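Local structure of endonuclease 2 (Arabidopsis thaliana, 4CXP) at residues Cys41-Ala44 / Asp45-Lys48. The protein cuts RNA and single-stranded DNA, and double-stranded DNA less efficiently, into products with 5'-phosphates, using a cluster of three divalent metal ions. Sequence-based numbering, arbitrary orientation. Where two conformers were deposited one is given.
With ZN (zinc ion), chain E; SO4 (sulfate ion), chain I; SO4 (sulfate ion), chain K.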
ATOM      1  N   CYS A  41       7.632   0.900   8.802  1.00 13.28           N
ATOM      2  CA  CYS A  41       6.674   0.437   7.780  0.50 12.26           C
ATOM      3  C   CYS A  41       7.333  -0.037   6.483  1.00 12.40           C
ATOM      4  O   CYS A  41       6.616  -0.492   5.604  1.00 12.87           O
ATOM      5  CB  CYS A  41       5.524   1.437   7.540  0.50 11.95           C
ATOM      6  SG  CYS A  41       4.307   1.304   8.876  0.50 13.72           S
ATOM      7  N   LEU A  42       8.663  -0.041   6.417  1.00 12.00           N
ATOM      8  CA  LEU A  42       9.425  -0.715   5.351  1.00 12.55           C
ATOM      9  C   LEU A  42      10.125  -1.991   5.830  1.00 11.91           C
ATOM     10  O   LEU A  42      10.771  -2.672   5.034  1.00 12.45           O
ATOM     11  CB  LEU A  42      10.443   0.232   4.689  1.00 14.02           C
ATOM     12  CG  LEU A  42      10.536   0.209   3.162  1.00 16.20           C
ATOM     13  CD1 LEU A  42       9.254   0.567   2.462  1.00 15.10           C
ATOM     14  CD2 LEU A  42      11.650   1.143   2.725  1.00 16.85           C
ATOM     15  N   TRP A  43       9.956  -2.353   7.098  1.00 10.91           N
ATOM     16  CA  TRP A  43      10.600  -3.549   7.624  1.00 11.66           C
ATOM     17  C   TRP A  43      10.289  -4.769   6.772  1.00 10.66           C
ATOM     18  O   TRP A  43      11.178  -5.558   6.474  1.00 11.55           O
ATOM     19  CB  TRP A  43      10.175  -3.793   9.078  1.00 12.00           C
ATOM     20  CG  TRP A  43      10.650  -5.090   9.630  1.00 12.18           C
ATOM     21  CD1 TRP A  43      11.851  -5.345  10.220  1.00 14.13           C
ATOM     22  CD2 TRP A  43       9.926  -6.328   9.644  1.00 12.06           C
ATOM     23  NE1 TRP A  43      11.931  -6.660  10.586  1.00 14.69           N
ATOM     24  CE2 TRP A  43      10.761  -7.288  10.252  1.00 13.06           C
ATOM     25  CE3 TRP A  43       8.655  -6.714   9.214  1.00 11.47           C
ATOM     26  CZ2 TRP A  43      10.376  -8.602  10.424  1.00 13.37           C
ATOM     27  CZ3 TRP A  43       8.280  -8.031   9.362  1.00 11.99           C
ATOM     28  CH2 TRP A  43       9.133  -8.958   9.977  1.00 13.14           C
ATOM     29  N   ALA A  44       9.049  -4.914   6.318  1.00 10.10           N
ATOM     30  CA  ALA A  44       8.717  -6.099   5.549  1.00 10.15           C
ATOM     31  C   ALA A  44       9.560  -6.206   4.280  1.00  9.55           C
ATOM     32  O   ALA A  44       9.922  -7.293   3.845  1.00 10.63           O
ATOM     33  CB  ALA A  44       7.245  -6.142   5.207  1.00 10.69           C
ATOM     34  N   ASP A  45       9.844  -5.076   3.641  1.00  9.91           N
ATOM     35  CA  ASP A  45      10.693  -5.129   2.451  1.00 10.76           C
ATOM     36  C   ASP A  45      12.109  -5.621   2.775  1.00 11.35           C
ATOM     37  O   ASP A  45      12.732  -6.243   1.923  1.00 14.23           O
ATOM     38  CB  ASP A  45      10.778  -3.770   1.757  1.00 11.06           C
ATOM     39  CG  ASP A  45       9.650  -3.486   0.819  1.00 10.06           C
ATOM     40  OD1 ASP A  45       8.804  -4.340   0.537  1.00  9.80           O
ATOM     41  OD2 ASP A  45       9.630  -2.330   0.360  1.00 14.84           O
ATOM     42  N   ARG A  46      12.566  -5.383   4.000  1.00 11.21           N
ATOM     43  CA  ARG A  46      13.916  -5.747   4.425  0.50 12.81           C
ATOM     44  C   ARG A  46      14.049  -7.190   4.892  1.00 12.37           C
ATOM     45  O   ARG A  46      15.126  -7.594   5.273  1.00 13.56           O
ATOM     46  CB  ARG A  46      14.392  -4.804   5.528  0.50 15.62           C
ATOM     47  CG  ARG A  46      14.612  -3.390   5.038  0.50 15.87           C
ATOM     48  CD  ARG A  46      15.395  -2.582   6.056  0.50 17.21           C
ATOM     49  NE  ARG A  46      14.646  -2.382   7.291  0.50 17.92           N
ATOM     50  CZ  ARG A  46      14.859  -3.035   8.433  0.50 17.87           C
ATOM     51  NH1 ARG A  46      15.828  -3.954   8.535  0.50 17.43           N
ATOM     52  NH2 ARG A  46      14.104  -2.746   9.477  0.50 19.56           N
ATOM     53  N   VAL A  47      12.965  -7.966   4.832  1.00 11.89           N
ATOM     54  CA  VAL A  47      13.025  -9.411   5.122  1.00 12.27           C
ATOM     55  C   VAL A  47      12.600 -10.265   3.925  1.00 12.12           C
ATOM     56  O   VAL A  47      12.363 -11.460   4.053  1.00 13.78           O
ATOM     57  CB  VAL A  47      12.256  -9.806   6.399  1.00 13.47           C
ATOM     58  CG1 VAL A  47      12.880  -9.117   7.606  1.00 16.05           C
ATOM     59  CG2 VAL A  47      10.771  -9.521   6.297  1.00 12.97           C
ATOM     60  N   LYS A  48      12.545  -9.670   2.743  1.00 11.13           N
ATOM     61  CA  LYS A  48      12.203 -10.406   1.521  1.00 11.63           C
ATOM     62  C   LYS A  48      13.117 -11.583   1.239  1.00 11.40           C
ATOM     63  O   LYS A  48      12.682 -12.540   0.598  1.00 12.91           O
ATOM     64  CB  LYS A  48      12.180  -9.476   0.294  1.00 11.69           C
ATOM     65  CG  LYS A  48      10.922  -8.646   0.185  1.00 11.70           C
ATOM     66  CD  LYS A  48      11.019  -7.685  -0.987  1.00 13.28           C
ATOM     67  CE  LYS A  48       9.746  -6.870  -1.148  1.00 11.85           C
ATOM     68  NZ  LYS A  48       9.921  -5.822  -2.187  1.00 13.73           N
TER
HETATM   69 ZN    ZN E 931       6.524  -4.329  -0.191  1.00  9.99          ZN
HETATM   70  S   SO4 I 961       7.642  -2.812  -2.299  0.70  9.28           S
HETATM   71  O1  SO4 I 961       9.100  -2.453  -2.113  0.70 10.05           O
HETATM   72  O2  SO4 I 961       7.474  -4.379  -2.346  0.70  9.78           O
HETATM   73  O3  SO4 I 961       7.162  -1.981  -3.479  0.70  8.49           O
HETATM   74  O4  SO4 I 961       6.918  -2.393  -1.058  0.70  6.02           O
HETATM   75  S   SO4 K 963      15.643  -6.531  11.551  0.70 22.47           S
HETATM   76  O1  SO4 K 963      15.427  -6.172  10.144  0.70 26.06           O
HETATM   77  O2  SO4 K 963      16.761  -7.498  11.620  0.70 25.08           O
HETATM   78  O3  SO4 K 963      14.434  -7.138  12.131  0.70 19.12           O
HETATM   79  O4  SO4 K 963      15.996  -5.320  12.321  0.70 27.13           O
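The indole of Trp43 carries Val47 over one face: CG2 of the valine stands 4.2 Å from the centroid of the six-membered ring, 14° off its normal, in a CH-pi contact, while Val47 CG1 lies nearer the rim, 3.8 Å from Trp43 CZ2. At the indole edge sit Arg46 NH2, close to CD1, and a sulfate, to which Trp43 NE1 donates a hydrogen bond of 3.0 Å ending on O3. The same ring system meets Phe117 of helix 111-124 edge-to-face. The guanidinium stands almost upright to the indole, the planes 81° apart, and meets it without stacking. A bend at chi3 (-66°) folds the arginine chain back to this edge, where Arg46 NH1 donates a hydrogen bond of 2.8 Å to O1 of the same sulfate. Two residues three apart in sequence thus hold one anion.

Beneath these groups the backbone makes a tight turn. Arg46 N bonds to Trp43 O and Val47 N to Ala44 O, each from residue i+3 back to residue i, which brings Val47 onto the indole. Away from the indole, Asp45 OD1 binds zinc at 2.4 Å, and Leu42 CD1 packs beside OD2. The extended chain of Lys48 brings NZ into a salt bridge with Asp45 OD1 (3.3 Å) and a hydrogen bond with O2 of a second sulfate, itself a zinc ligand. That sulfate, probably from the crystallisation liquor, occupies a place consistent with that of a substrate phosphate. With His58, His120 and Asp124 completing the protein ligands, the turn supplies Asp45 to the trinuclear zinc cluster of S1/P1 nucleases, and Asp45 to Lys48 belong to the substrate-binding site.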